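Local coordinates for protein halogenase PltM (Pseudomonas fluorescens, PDB 6BZN) that halogenates phenolic substrates as a flavin-dependent enzyme that can install chlorine, bromine or iodine, at residues Ala290-Ile293 against Glu294-Leu298; Val368-Ala371 against Ala372-Arg376; Val419-Ser422 against Gly423-Gly427. One frame throughout, in Å; residues are numbered along the deposited sequence.

Interaction 1: residues Ala290-Ile293 against Glu294-Leu298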
loop_
_atom_site.group_PDB
_atom_site.type_symbol
_atom_site.label_atom_id
_atom_site.label_comp_id
_atom_site.label_asym_id
_atom_site.label_seq_id
_atom_site.Cartn_x
_atom_site.Cartn_y
_atom_site.Cartn_z
ATOM N N ALA A 290 -1.398 -23.438 -14.565
ATOM C CA ALA A 290 -2.513 -22.931 -13.779
ATOM C C ALA A 290 -2.054 -22.496 -12.379
ATOM O O ALA A 290 -1.073 -23.034 -11.856
ATOM C CB ALA A 290 -3.606 -23.979 -13.682
ATOM N N PRO A 291 -2.762 -21.524 -11.766
ATOM C CA PRO A 291 -2.310 -21.035 -10.451
ATOM C C PRO A 291 -2.037 -22.124 -9.409
ATOM O O PRO A 291 -0.972 -22.101 -8.792
ATOM C CB PRO A 291 -3.445 -20.103 -10.015
ATOM C CG PRO A 291 -3.978 -19.580 -11.308
ATOM C CD PRO A 291 -3.907 -20.740 -12.267
ATOM N N GLU A 292 -2.942 -23.091 -9.232
ATOM C CA GLU A 292 -2.682 -24.164 -8.249
ATOM C C GLU A 292 -1.421 -25.000 -8.577
ATOM O O GLU A 292 -0.688 -25.404 -7.660
ATOM C CB GLU A 292 -3.917 -25.053 -8.033
ATOM C CG GLU A 292 -3.794 -26.096 -6.920
ATOM C CD GLU A 292 -3.488 -25.537 -5.519
ATOM O OE1 GLU A 292 -2.823 -26.282 -4.747
ATOM O OE2 GLU A 292 -3.904 -24.392 -5.164
ATOM N N ILE A 293 -1.146 -25.219 -9.859
ATOM C CA ILE A 293 0.063 -25.953 -10.271
ATOM C C ILE A 293 1.320 -25.115 -9.968
ATOM O O ILE A 293 2.305 -25.630 -9.441
ATOM C CB ILE A 293 0.003 -26.389 -11.763
ATOM C CG1 ILE A 293 -1.126 -27.416 -11.966
ATOM C CG2 ILE A 293 1.341 -26.977 -12.219
ATOM C CD1 ILE A 293 -1.620 -27.504 -13.401
ATOM N N GLU A 294 1.271 -23.825 -10.274
ATOM C CA GLU A 294 2.381 -22.926 -9.940
ATOM C C GLU A 294 2.614 -22.877 -8.422
ATOM O O GLU A 294 3.761 -22.876 -7.968
ATOM C CB GLU A 294 2.148 -21.525 -10.506
ATOM C CG GLU A 294 2.211 -21.432 -12.028
ATOM C CD GLU A 294 3.612 -21.667 -12.606
ATOM O OE1 GLU A 294 4.627 -21.374 -11.933
ATOM O OE2 GLU A 294 3.694 -22.136 -13.761
ATOM N N PHE A 295 1.534 -22.879 -7.643
ATOM C CA PHE A 295 1.638 -22.891 -6.188
ATOM C C PHE A 295 2.373 -24.152 -5.712
ATOM O O PHE A 295 3.345 -24.060 -4.960
ATOM C CB PHE A 295 0.246 -22.778 -5.537
ATOM C CG PHE A 295 0.279 -22.672 -4.034
ATOM C CD1 PHE A 295 0.957 -21.628 -3.408
ATOM C CD2 PHE A 295 -0.399 -23.602 -3.237
ATOM C CE1 PHE A 295 0.996 -21.529 -2.024
ATOM C CE2 PHE A 295 -0.376 -23.502 -1.852
ATOM C CZ PHE A 295 0.322 -22.462 -1.242
ATOM N N ARG A 296 1.951 -25.312 -6.206
ATOM C CA ARG A 296 2.594 -26.572 -5.840
ATOM C C ARG A 296 4.066 -26.624 -6.270
ATOM O O ARG A 296 4.898 -27.129 -5.506
ATOM C CB ARG A 296 1.837 -27.784 -6.396
ATOM C CG ARG A 296 0.422 -27.954 -5.856
ATOM C CD ARG A 296 0.348 -28.232 -4.354
ATOM N NE ARG A 296 -0.848 -27.634 -3.747
ATOM C CZ ARG A 296 -1.146 -27.632 -2.442
ATOM N NH1 ARG A 296 -0.350 -28.219 -1.547
ATOM N NH2 ARG A 296 -2.266 -27.030 -2.028
ATOM N N LYS A 297 4.388 -26.117 -7.462
ATOM C CA LYS A 297 5.794 -26.024 -7.896
ATOM C C LYS A 297 6.628 -25.163 -6.946
ATOM O O LYS A 297 7.761 -25.522 -6.607
ATOM C CB LYS A 297 5.916 -25.509 -9.335
ATOM C CG LYS A 297 5.469 -26.529 -10.388
ATOM C CD LYS A 297 5.849 -26.141 -11.816
ATOM C CE LYS A 297 5.170 -24.867 -12.277
ATOM N NZ LYS A 297 5.444 -24.557 -13.711
ATOM N N LEU A 298 6.063 -24.035 -6.516
ATOM C CA LEU A 298 6.733 -23.160 -5.559
ATOM C C LEU A 298 7.034 -23.900 -4.254
ATOM O O LEU A 298 8.155 -23.816 -3.734
ATOM C CB LEU A 298 5.878 -21.923 -5.267
ATOM C CG LEU A 298 6.537 -20.837 -4.418
ATOM C CD1 LEU A 298 7.703 -20.232 -5.172
ATOM C CD2 LEU A 298 5.524 -19.766 -4.040
HETATM O O HOH W 1 -4.510 -24.505 -2.343
#

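Interaction 2: residues Val368-Ala371 against Ala372-Arg376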
loop_
_atom_site.group_PDB
_atom_site.type_symbol
_atom_site.label_atom_id
_atom_site.label_comp_id
_atom_site.label_asym_id
_atom_site.label_seq_id
_atom_site.Cartn_x
_atom_site.Cartn_y
_atom_site.Cartn_z
ATOM N N VAL A 368 -10.156 20.253 -3.966
ATOM C CA VAL A 368 -11.465 20.098 -4.613
ATOM C C VAL A 368 -12.482 21.021 -3.929
ATOM O O VAL A 368 -13.298 21.659 -4.602
ATOM C CB VAL A 368 -11.912 18.613 -4.611
ATOM C CG1 VAL A 368 -13.356 18.453 -5.079
ATOM C CG2 VAL A 368 -10.989 17.812 -5.513
ATOM N N LEU A 369 -12.419 21.097 -2.599
ATOM C CA LEU A 369 -13.284 21.998 -1.845
ATOM C C LEU A 369 -13.051 23.464 -2.220
ATOM O O LEU A 369 -14.020 24.209 -2.410
ATOM C CB LEU A 369 -13.084 21.840 -0.341
ATOM C CG LEU A 369 -13.518 20.523 0.294
ATOM C CD1 LEU A 369 -13.186 20.598 1.778
ATOM C CD2 LEU A 369 -14.990 20.250 0.084
ATOM N N ASP A 370 -11.784 23.864 -2.324
ATOM C CA ASP A 370 -11.457 25.238 -2.753
ATOM C C ASP A 370 -11.998 25.505 -4.172
ATOM O O ASP A 370 -12.599 26.546 -4.422
ATOM C CB ASP A 370 -9.946 25.509 -2.686
ATOM C CG ASP A 370 -9.549 26.824 -3.364
ATOM O OD1 ASP A 370 -9.216 26.793 -4.578
ATOM O OD2 ASP A 370 -9.602 27.892 -2.701
ATOM N N ALA A 371 -11.796 24.550 -5.081
ATOM C CA ALA A 371 -12.290 24.668 -6.451
ATOM C C ALA A 371 -13.808 24.837 -6.503
ATOM O O ALA A 371 -14.308 25.716 -7.211
ATOM C CB ALA A 371 -11.867 23.467 -7.283
ATOM N N ALA A 372 -14.519 23.992 -5.764
ATOM C CA ALA A 372 -15.993 24.036 -5.696
ATOM C C ALA A 372 -16.524 25.326 -5.064
ATOM O O ALA A 372 -17.619 25.771 -5.394
ATOM C CB ALA A 372 -16.526 22.852 -4.915
ATOM N N ARG A 373 -15.765 25.895 -4.141
ATOM C CA ARG A 373 -16.152 27.147 -3.479
ATOM C C ARG A 373 -15.821 28.382 -4.298
ATOM O O ARG A 373 -16.506 29.379 -4.196
ATOM C CB ARG A 373 -15.508 27.241 -2.103
ATOM C CG ARG A 373 -16.187 26.300 -1.134
ATOM C CD ARG A 373 -15.346 25.954 0.067
ATOM N NE ARG A 373 -16.019 24.918 0.854
ATOM C CZ ARG A 373 -15.539 24.381 1.974
ATOM N NH1 ARG A 373 -14.369 24.773 2.458
ATOM N NH2 ARG A 373 -16.237 23.451 2.622
ATOM N N SER A 374 -14.775 28.317 -5.109
ATOM C CA SER A 374 -14.381 29.438 -5.952
ATOM C C SER A 374 -14.913 29.291 -7.382
ATOM O O SER A 374 -14.815 30.235 -8.169
ATOM C CB SER A 374 -12.858 29.541 -5.948
ATOM O OG SER A 374 -12.288 28.375 -6.529
ATOM N N ASN A 375 -15.482 28.126 -7.711
ATOM C CA ASN A 375 -15.866 27.770 -9.077
ATOM C C ASN A 375 -14.735 27.997 -10.096
ATOM O O ASN A 375 -14.940 28.576 -11.167
ATOM C CB ASN A 375 -17.150 28.512 -9.492
ATOM C CG ASN A 375 -17.731 28.004 -10.812
ATOM O OD1 ASN A 375 -17.752 26.799 -11.092
ATOM N ND2 ASN A 375 -18.203 28.932 -11.633
ATOM N N ARG A 376 -13.541 27.540 -9.737
ATOM C CA ARG A 376 -12.389 27.571 -10.623
ATOM C C ARG A 376 -11.889 26.147 -10.768
ATOM O O ARG A 376 -11.596 25.489 -9.770
ATOM C CB ARG A 376 -11.293 28.468 -10.048
ATOM C CG ARG A 376 -11.630 29.953 -10.106
ATOM C CD ARG A 376 -10.899 30.755 -9.033
ATOM N NE ARG A 376 -9.440 30.592 -9.093
ATOM C CZ ARG A 376 -8.688 29.809 -8.304
ATOM N NH1 ARG A 376 -9.213 29.062 -7.324
ATOM N NH2 ARG A 376 -7.370 29.773 -8.498
#

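Interaction 3: residues Val419-Ser422 against Gly423-Gly427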
loop_
_atom_site.group_PDB
_atom_site.type_symbol
_atom_site.label_atom_id
_atom_site.label_comp_id
_atom_site.label_asym_id
_atom_site.label_seq_id
_atom_site.Cartn_x
_atom_site.Cartn_y
_atom_site.Cartn_z
ATOM N N VAL A 419 17.694 0.198 4.778
ATOM C CA VAL A 419 17.459 1.371 3.916
ATOM C C VAL A 419 15.953 1.688 3.881
ATOM O O VAL A 419 15.534 2.818 4.163
ATOM C CB VAL A 419 18.046 1.157 2.500
ATOM C CG1 VAL A 419 17.709 2.310 1.559
ATOM C CG2 VAL A 419 19.557 0.978 2.580
ATOM N N TRP A 420 15.139 0.680 3.606
ATOM C CA TRP A 420 13.679 0.819 3.710
ATOM C C TRP A 420 13.249 1.244 5.124
ATOM O O TRP A 420 12.478 2.192 5.296
ATOM C CB TRP A 420 12.974 -0.491 3.337
ATOM C CG TRP A 420 11.565 -0.545 3.853
ATOM C CD1 TRP A 420 10.483 0.119 3.353
ATOM C CD2 TRP A 420 11.101 -1.271 4.985
ATOM N NE1 TRP A 420 9.371 -0.148 4.111
ATOM C CE2 TRP A 420 9.723 -1.000 5.121
ATOM C CE3 TRP A 420 11.720 -2.134 5.911
ATOM C CZ2 TRP A 420 8.948 -1.556 6.138
ATOM C CZ3 TRP A 420 10.952 -2.691 6.913
ATOM C CH2 TRP A 420 9.580 -2.395 7.028
ATOM N N LEU A 421 13.736 0.529 6.136
ATOM C CA LEU A 421 13.255 0.759 7.495
ATOM C C LEU A 421 13.531 2.173 7.977
ATOM O O LEU A 421 12.648 2.808 8.503
ATOM C CB LEU A 421 13.857 -0.247 8.468
ATOM C CG LEU A 421 13.312 -0.195 9.897
ATOM C CD1 LEU A 421 11.870 -0.657 9.952
ATOM C CD2 LEU A 421 14.165 -1.054 10.816
ATOM N N SER A 422 14.769 2.644 7.814
ATOM C CA SER A 422 15.143 3.976 8.255
ATOM C C SER A 422 14.305 5.060 7.576
ATOM O O SER A 422 13.890 6.017 8.232
ATOM C CB SER A 422 16.649 4.240 8.063
ATOM O OG SER A 422 17.081 4.127 6.703
ATOM N N GLY A 423 14.034 4.894 6.289
ATOM C CA GLY A 423 13.190 5.826 5.562
ATOM C C GLY A 423 11.754 5.824 6.030
ATOM O O GLY A 423 11.180 6.879 6.312
ATOM N N SER A 424 11.174 4.629 6.120
ATOM C CA SER A 424 9.821 4.487 6.635
ATOM C C SER A 424 9.681 5.068 8.046
ATOM O O SER A 424 8.698 5.740 8.355
ATOM C CB SER A 424 9.400 3.018 6.629
ATOM O OG SER A 424 8.123 2.880 7.225
ATOM N N ASN A 425 10.654 4.785 8.912
ATOM C CA ASN A 425 10.636 5.319 10.281
ATOM C C ASN A 425 10.636 6.853 10.296
ATOM O O ASN A 425 9.908 7.448 11.084
ATOM C CB ASN A 425 11.836 4.817 11.099
ATOM C CG ASN A 425 11.801 3.318 11.377
ATOM O OD1 ASN A 425 10.765 2.637 11.254
ATOM N ND2 ASN A 425 12.930 2.798 11.791
ATOM N N LEU A 426 11.430 7.480 9.417
ATOM C CA LEU A 426 11.455 8.944 9.291
ATOM C C LEU A 426 10.115 9.502 8.781
ATOM O O LEU A 426 9.596 10.454 9.345
ATOM C CB LEU A 426 12.622 9.423 8.420
ATOM C CG LEU A 426 13.999 9.455 9.118
ATOM C CD1 LEU A 426 15.118 9.599 8.112
ATOM C CD2 LEU A 426 14.102 10.577 10.140
ATOM N N GLY A 427 9.536 8.876 7.761
ATOM C CA GLY A 427 8.246 9.325 7.223
ATOM C C GLY A 427 7.119 9.202 8.230
ATOM O O GLY A 427 6.298 10.115 8.379
#

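Interaction 1: residues Ala290-Ile293 against Glu294-Leu298
E292 OE1 is gripped in a salt bridge by two donors of one arginine a helical turn on: R296 NE lies 2.6 Å from E292 OE1 and R296 NH2 2.9 Å from it. Both approaches keep OE1 almost exactly in the guanidinium plane, at its edge. R296 NE meets OE1 nearly in line with its C-O bond, with an N-H...O angle of 155°, and NH2 uses the syn lone pair, while the carboxylate is turned 43° from the guanidinium. E292 CG swings opposite the backbone N (chi1 -174°) and the chain then folds at chi2, which carries OE1 to R296. Its second oxygen, OE2, accepts from W318 NE1 and from a water 2.9 Å away, so both carboxylate oxygens are occupied. OE1 lies at the rim of the F295 ring, 3.9 Å from F295 CD2; that ring meets F309 edge-to-face. The contact forms the first two turns of helix 291-301, with A290 as N-cap and P291 leading the helix. The opening backbone bond runs from E294 N to A290 O at 2.9 Å, and K297 N to I293 O repeats the pattern. On another side, K297 NZ forms a salt bridge with E294 OE2 at 3.0 Å, from above the carboxylate plane. K297 NZ makes another to E289, while E294 OE1 bonds Y285 OH and OE2 takes the backbone N-H groups of T288 and E289.

Interaction 2: residues Val368-Ala371 against Ala372-Arg376
S374 OG turns back onto the D370 carbonyl and donates to D370 O at 2.8 Å, a contact set by chi1 of 64°, which puts the hydroxyl between the backbone N and the carbonyl carbon. The same oxygen also accepts S374 N at 2.9 Å, so one serine supplies two donors to one acceptor. R376 brings the edge of its guanidinium to the hydroxyl: its chain bends at chi3 (56°), and NH1 donates to S374 OG over 3.2 Å with a fairly straight angle of 160°. The guanidinium also presents its edge to D370, in a long salt bridge of 3.6 Å from R376 NH1 to D370 OD1. R373 differs: extended from CG to NE, it lays one guanidinium face over L369 CB, 4.2 Å above the plane, while its NH2 makes a weak bond to S45 O. Here helix 352-374 ends. N375 takes positive phi, and R376 N reaches back to A371 O at 3.2 Å, the 6→1 bond found in Schellman motifs. The side chain of A372 is about 6 Å from a bound calcium ion. The chemistry implies a helix end that is polar on the side of D370, S374 and R376, while V368, L369 and A371 are buried: serine adds a side-chain donor to the D370 carbonyl, and the charge of R376 probably offsets that of D370, which would otherwise sit unfavourably near a helix C-terminus.

Interaction 3: residues Val419-Ser422 against Gly423-Gly427
L421 and N425 meet one turn apart, with the leucine CG 3.6 Å from N425 ND2 and L421 CD1 3.7 Å from N425 OD1. N425 has chi1 of -67°, which sets its amide carbon beside the backbone N and brings N425 CG to 3.0 Å from L421 O. The angle rules out a hydrogen bond from the amide nitrogen to that carbonyl, which is instead taken by N425 N at 2.8 Å. Alongside, S424 CB rests over one face of the W420 indole toward its rim, 4.0 Å from W420 NE1, while S424 N closes an almost straight bond (175°) to W420 O. These pairs lie within helix 410-441; seven of the contact's eight touching residues are buried. The bond one residue earlier, G423 N to V419 O, is weak at 3.3 Å, and V419 O also pairs with Y467 OH. The polar ends are fixed from the next shell: S424 OG bonds E69 OE2, S422 OG returns to R418 O, and N425 ND2 bonds Y511 OH. Replacing N425 by an alanine would probably leave the Y511 hydroxyl without its amide partner and open a gap beside L421 CG and CD1. The W420 ring stacks on F350, and its side chain lies about 8 Å from that of S351, a residue of the FAD site.

All three contacts are local, each centred on one helix or its end, but they sample different places along it. Interaction 1 is the start of helix 291-301, interaction 2 the end of helix 352-374, and interaction 3 the interior of helix 410-441. The first two are partly buried and lie on opposite sides of the chain's centre, their own centres 52 Å apart; both use charged pairs near a helix terminus. Interaction 3 is buried, its centre about 15 Å from the centre of the chain; no salt bridge spans its segments, and its side chains meet mainly by packing, with the polar groups paired to other elements. No two of the contacts touch, and none shares a helix with another.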